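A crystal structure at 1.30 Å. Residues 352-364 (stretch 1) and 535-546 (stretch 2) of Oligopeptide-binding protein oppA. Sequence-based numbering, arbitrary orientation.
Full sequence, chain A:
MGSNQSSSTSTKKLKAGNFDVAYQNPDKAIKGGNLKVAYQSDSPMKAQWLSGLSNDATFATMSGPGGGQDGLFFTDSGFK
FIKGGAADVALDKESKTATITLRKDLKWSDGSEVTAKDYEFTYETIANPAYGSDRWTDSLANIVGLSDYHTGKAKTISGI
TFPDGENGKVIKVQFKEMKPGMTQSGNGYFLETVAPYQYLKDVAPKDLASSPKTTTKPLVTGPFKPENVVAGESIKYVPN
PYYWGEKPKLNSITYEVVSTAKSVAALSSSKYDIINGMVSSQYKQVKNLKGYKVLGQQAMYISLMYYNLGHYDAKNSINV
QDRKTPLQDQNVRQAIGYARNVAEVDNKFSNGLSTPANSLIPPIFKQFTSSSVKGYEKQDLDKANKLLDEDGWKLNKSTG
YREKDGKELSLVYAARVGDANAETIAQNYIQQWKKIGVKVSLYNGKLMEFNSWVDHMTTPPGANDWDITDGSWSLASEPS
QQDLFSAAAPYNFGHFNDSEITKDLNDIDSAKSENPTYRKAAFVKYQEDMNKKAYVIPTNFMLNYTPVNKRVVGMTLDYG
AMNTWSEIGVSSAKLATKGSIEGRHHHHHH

Stretch 1 (352-364) GLSTPANSLIPPI
Stretch 2 (535-546) YVIPTNFMLNYT

A short antiparallel pairing of strand 354-356 with the strand that carries Phe541 and Met542 leads into a loop that wraps the ring of Phe541, and together the two stretches bury 890 Å². The strand axes run at 158° and approach to 4.5 Å. Ser354 faces Met542 in a non-hydrogen-bonded pair (CA-CA 4.5 Å); Thr355 faces Phe541 in a hydrogen-bonded one (CA-CA 5.2 Å), with Thr355 N to Phe541 O and Phe541 N to Thr355 O both 3.0 Å. Leu543 N to Leu353 O, 3.0 Å, and Ala357 N to Thr539 O, 2.8 Å, extend the ladder in both directions. Pro356 (phi/psi -55/127), lacking an amide hydrogen, sits opposite Asn540 in a non-hydrogen-bonded pair, where none is required.

Phe541 (chi1 -57°, chi2 -42°) is clamped between Ala357 CB and Pro363 CD, over opposite faces and each 3.6 Å from the ring centroid. At the ring edge Asn358 OD1 lies 3.5 Å from Phe541 CE2, Asn358 being p. Beyond the ring, Leu360 (m, t) sets CD2 3.9 Å from Pro538 CG and CD1 3.8 Å from Val536 CG2. At the other end Leu353, also m, t, places CD1 3.7 Å from Tyr545 CD2. One water bridges Ala357 O (2.8 Å) and Pro538 O (3.2 Å), donating to both.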

# COMPACT_ATOMS: atom_id res chain seq x y z
N GLY A 352 -18.02 14.59 0.93
CA GLY A 352 -17.20 15.15 2.00
C GLY A 352 -16.06 14.27 2.51
O GLY A 352 -15.34 14.73 3.35
N LEU A 353 -15.86 13.07 1.97
CA LEU A 353 -14.88 12.16 2.52
C LEU A 353 -13.48 12.35 1.95
O LEU A 353 -12.57 12.01 2.61
CB LEU A 353 -15.32 10.73 2.29
CG LEU A 353 -16.58 10.32 3.04
CD1 LEU A 353 -17.03 9.02 2.40
CD2 LEU A 353 -16.22 10.04 4.47
N SER A 354 -13.39 12.92 0.76
CA SER A 354 -12.08 13.13 0.10
C SER A 354 -11.72 14.61 0.13
O SER A 354 -12.52 15.44 -0.22
CB SER A 354 -12.11 12.65 -1.35
OG SER A 354 -12.32 11.27 -1.40
N THR A 355 -10.49 14.89 0.48
CA THR A 355 -9.96 16.23 0.54
C THR A 355 -8.75 16.32 -0.41
O THR A 355 -7.85 15.56 -0.28
CB THR A 355 -9.49 16.57 1.98
OG1 THR A 355 -10.61 16.45 2.90
CG2 THR A 355 -8.95 17.98 2.03
N PRO A 356 -8.73 17.29 -1.31
CA PRO A 356 -7.58 17.43 -2.22
C PRO A 356 -6.29 17.54 -1.40
O PRO A 356 -6.21 18.35 -0.49
CB PRO A 356 -7.84 18.77 -2.94
CG PRO A 356 -9.40 18.82 -2.99
CD PRO A 356 -9.81 18.27 -1.64
N ALA A 357 -5.33 16.70 -1.72
CA ALA A 357 -4.07 16.65 -0.99
C ALA A 357 -3.12 17.78 -1.41
O ALA A 357 -3.02 18.09 -2.53
CB ALA A 357 -3.37 15.28 -1.24
N ASN A 358 -2.44 18.35 -0.43
CA ASN A 358 -1.38 19.34 -0.66
C ASN A 358 0.02 18.73 -0.80
O ASN A 358 0.92 19.38 -1.22
CB ASN A 358 -1.36 20.39 0.50
CG ASN A 358 -0.93 19.78 1.83
OD1 ASN A 358 -1.34 18.71 2.16
ND2 ASN A 358 -0.07 20.46 2.54
N SER A 359 0.12 17.48 -0.40
CA SER A 359 1.41 16.74 -0.33
C SER A 359 1.14 15.24 -0.21
O SER A 359 0.05 14.82 -0.18
CB SER A 359 2.25 17.23 0.85
OG SER A 359 1.88 16.52 2.01
N LEU A 360 2.23 14.48 -0.17
CA LEU A 360 2.15 13.02 -0.06
C LEU A 360 2.03 12.46 1.36
O LEU A 360 1.81 11.32 1.53
CB LEU A 360 3.38 12.38 -0.76
CG LEU A 360 3.52 12.73 -2.28
CD1 LEU A 360 4.90 12.28 -2.82
CD2 LEU A 360 2.35 12.10 -3.05
N ILE A 361 2.13 13.31 2.34
CA ILE A 361 2.05 12.87 3.76
C ILE A 361 0.65 13.16 4.33
O ILE A 361 0.29 14.30 4.46
CB ILE A 361 3.12 13.55 4.63
CG1 ILE A 361 4.57 13.31 4.08
CG2 ILE A 361 2.98 13.04 6.07
CD1 ILE A 361 5.04 11.82 4.10
N PRO A 362 -0.11 12.16 4.68
CA PRO A 362 -1.51 12.40 5.03
C PRO A 362 -1.72 12.88 6.49
O PRO A 362 -0.88 12.73 7.27
CB PRO A 362 -2.19 11.03 4.80
CG PRO A 362 -1.13 10.06 5.08
CD PRO A 362 0.16 10.72 4.52
N PRO A 363 -2.90 13.40 6.76
CA PRO A 363 -3.23 14.02 8.07
C PRO A 363 -3.09 13.11 9.26
O PRO A 363 -2.79 13.59 10.29
CB PRO A 363 -4.72 14.44 7.91
CG PRO A 363 -4.91 14.70 6.44
CD PRO A 363 -3.94 13.70 5.72
N ILE A 364 -3.31 11.82 9.10
CA ILE A 364 -3.10 10.90 10.22
C ILE A 364 -1.70 11.04 10.87
O ILE A 364 -1.55 10.87 12.03
CB ILE A 364 -3.42 9.43 9.83
CG1 ILE A 364 -3.45 8.55 11.10
CG2 ILE A 364 -2.44 8.91 8.74
CD1 ILE A 364 -4.13 7.30 10.91
N TYR A 535 7.42 14.62 -10.24
CA TYR A 535 7.45 13.27 -10.79
C TYR A 535 6.15 12.53 -10.48
O TYR A 535 5.78 11.68 -11.22
CB TYR A 535 8.63 12.50 -10.20
CG TYR A 535 10.03 13.09 -10.49
CD1 TYR A 535 10.37 13.64 -11.73
CD2 TYR A 535 11.02 13.09 -9.51
CE1 TYR A 535 11.65 14.13 -11.96
CE2 TYR A 535 12.29 13.59 -9.76
CZ TYR A 535 12.59 14.07 -10.97
OH TYR A 535 13.85 14.56 -11.29
N VAL A 536 5.51 12.92 -9.37
CA VAL A 536 4.15 12.48 -9.04
C VAL A 536 3.42 13.73 -8.52
O VAL A 536 4.04 14.66 -8.08
CB VAL A 536 4.17 11.35 -7.97
CG1 VAL A 536 4.92 10.10 -8.50
CG2 VAL A 536 4.79 11.86 -6.64
N ILE A 537 2.11 13.68 -8.63
CA ILE A 537 1.26 14.78 -8.16
C ILE A 537 0.26 14.19 -7.11
O ILE A 537 -0.48 13.32 -7.38
CB ILE A 537 0.43 15.39 -9.33
CG1 ILE A 537 1.31 15.83 -10.55
CG2 ILE A 537 -0.45 16.56 -8.83
CD1 ILE A 537 2.31 16.97 -10.24
N PRO A 538 0.28 14.75 -5.90
CA PRO A 538 -0.65 14.24 -4.86
C PRO A 538 -2.08 14.52 -5.32
O PRO A 538 -2.36 15.55 -5.84
CB PRO A 538 -0.33 15.09 -3.63
CG PRO A 538 1.08 15.64 -3.88
CD PRO A 538 1.14 15.84 -5.37
N THR A 539 -2.99 13.62 -5.07
CA THR A 539 -4.41 13.78 -5.47
C THR A 539 -5.32 14.03 -4.24
O THR A 539 -5.71 15.11 -3.99
CB THR A 539 -4.86 12.59 -6.37
OG1 THR A 539 -3.93 12.51 -7.45
CG2 THR A 539 -6.27 12.87 -6.92
N ASN A 540 -5.61 12.97 -3.51
CA ASN A 540 -6.51 13.02 -2.32
C ASN A 540 -5.99 12.38 -1.02
O ASN A 540 -5.26 11.41 -1.01
CB ASN A 540 -7.84 12.35 -2.63
CG ASN A 540 -8.74 13.17 -3.53
OD1 ASN A 540 -9.33 12.65 -4.42
ND2 ASN A 540 -8.83 14.36 -3.27
N PHE A 541 -6.44 12.99 0.07
CA PHE A 541 -6.52 12.38 1.39
C PHE A 541 -7.99 11.96 1.57
O PHE A 541 -8.85 12.45 0.90
CB PHE A 541 -6.14 13.38 2.49
CG PHE A 541 -4.74 14.00 2.35
CD1 PHE A 541 -3.60 13.26 1.98
CD2 PHE A 541 -4.58 15.30 2.65
CE1 PHE A 541 -2.35 13.90 1.92
CE2 PHE A 541 -3.34 15.89 2.60
CZ PHE A 541 -2.25 15.18 2.22
N MET A 542 -8.20 11.05 2.52
CA MET A 542 -9.54 10.49 2.72
C MET A 542 -9.83 10.09 4.15
O MET A 542 -8.94 9.88 4.94
CB MET A 542 -9.69 9.22 1.83
CG MET A 542 -11.09 8.89 1.29
SD MET A 542 -10.83 7.81 -0.13
CE MET A 542 -9.98 6.48 0.63
N LEU A 543 -11.13 10.05 4.42
CA LEU A 543 -11.69 9.33 5.57
C LEU A 543 -12.31 8.03 5.05
O LEU A 543 -12.90 8.04 4.03
CB LEU A 543 -12.83 10.13 6.26
CG LEU A 543 -12.50 11.51 6.76
CD1 LEU A 543 -13.78 12.21 7.38
CD2 LEU A 543 -11.40 11.38 7.74
N ASN A 544 -12.10 6.95 5.78
CA ASN A 544 -12.78 5.67 5.55
C ASN A 544 -14.10 5.61 6.33
O ASN A 544 -14.24 6.24 7.35
CB ASN A 544 -11.88 4.50 6.02
CG ASN A 544 -10.70 4.24 5.09
OD1 ASN A 544 -10.73 4.55 3.97
ND2 ASN A 544 -9.66 3.71 5.65
N TYR A 545 -15.03 4.78 5.84
CA TYR A 545 -16.24 4.43 6.59
C TYR A 545 -16.54 2.97 6.36
O TYR A 545 -16.22 2.43 5.36
CB TYR A 545 -17.44 5.31 6.16
CG TYR A 545 -17.98 5.00 4.76
CD1 TYR A 545 -19.08 4.19 4.59
CD2 TYR A 545 -17.39 5.57 3.63
CE1 TYR A 545 -19.60 3.93 3.38
CE2 TYR A 545 -17.88 5.28 2.37
CZ TYR A 545 -19.00 4.47 2.26
OH TYR A 545 -19.52 4.24 1.04
N THR A 546 -17.22 2.36 7.33
CA THR A 546 -17.65 0.97 7.25
C THR A 546 -19.03 0.87 7.87
O THR A 546 -19.20 1.16 9.01
CB THR A 546 -16.69 0.07 8.06
OG1 THR A 546 -15.44 0.03 7.37
CG2 THR A 546 -17.23 -1.39 8.20
O HOH W 1 -5.04 17.82 -4.70
O HOH W 2 -1.28 18.34 -4.70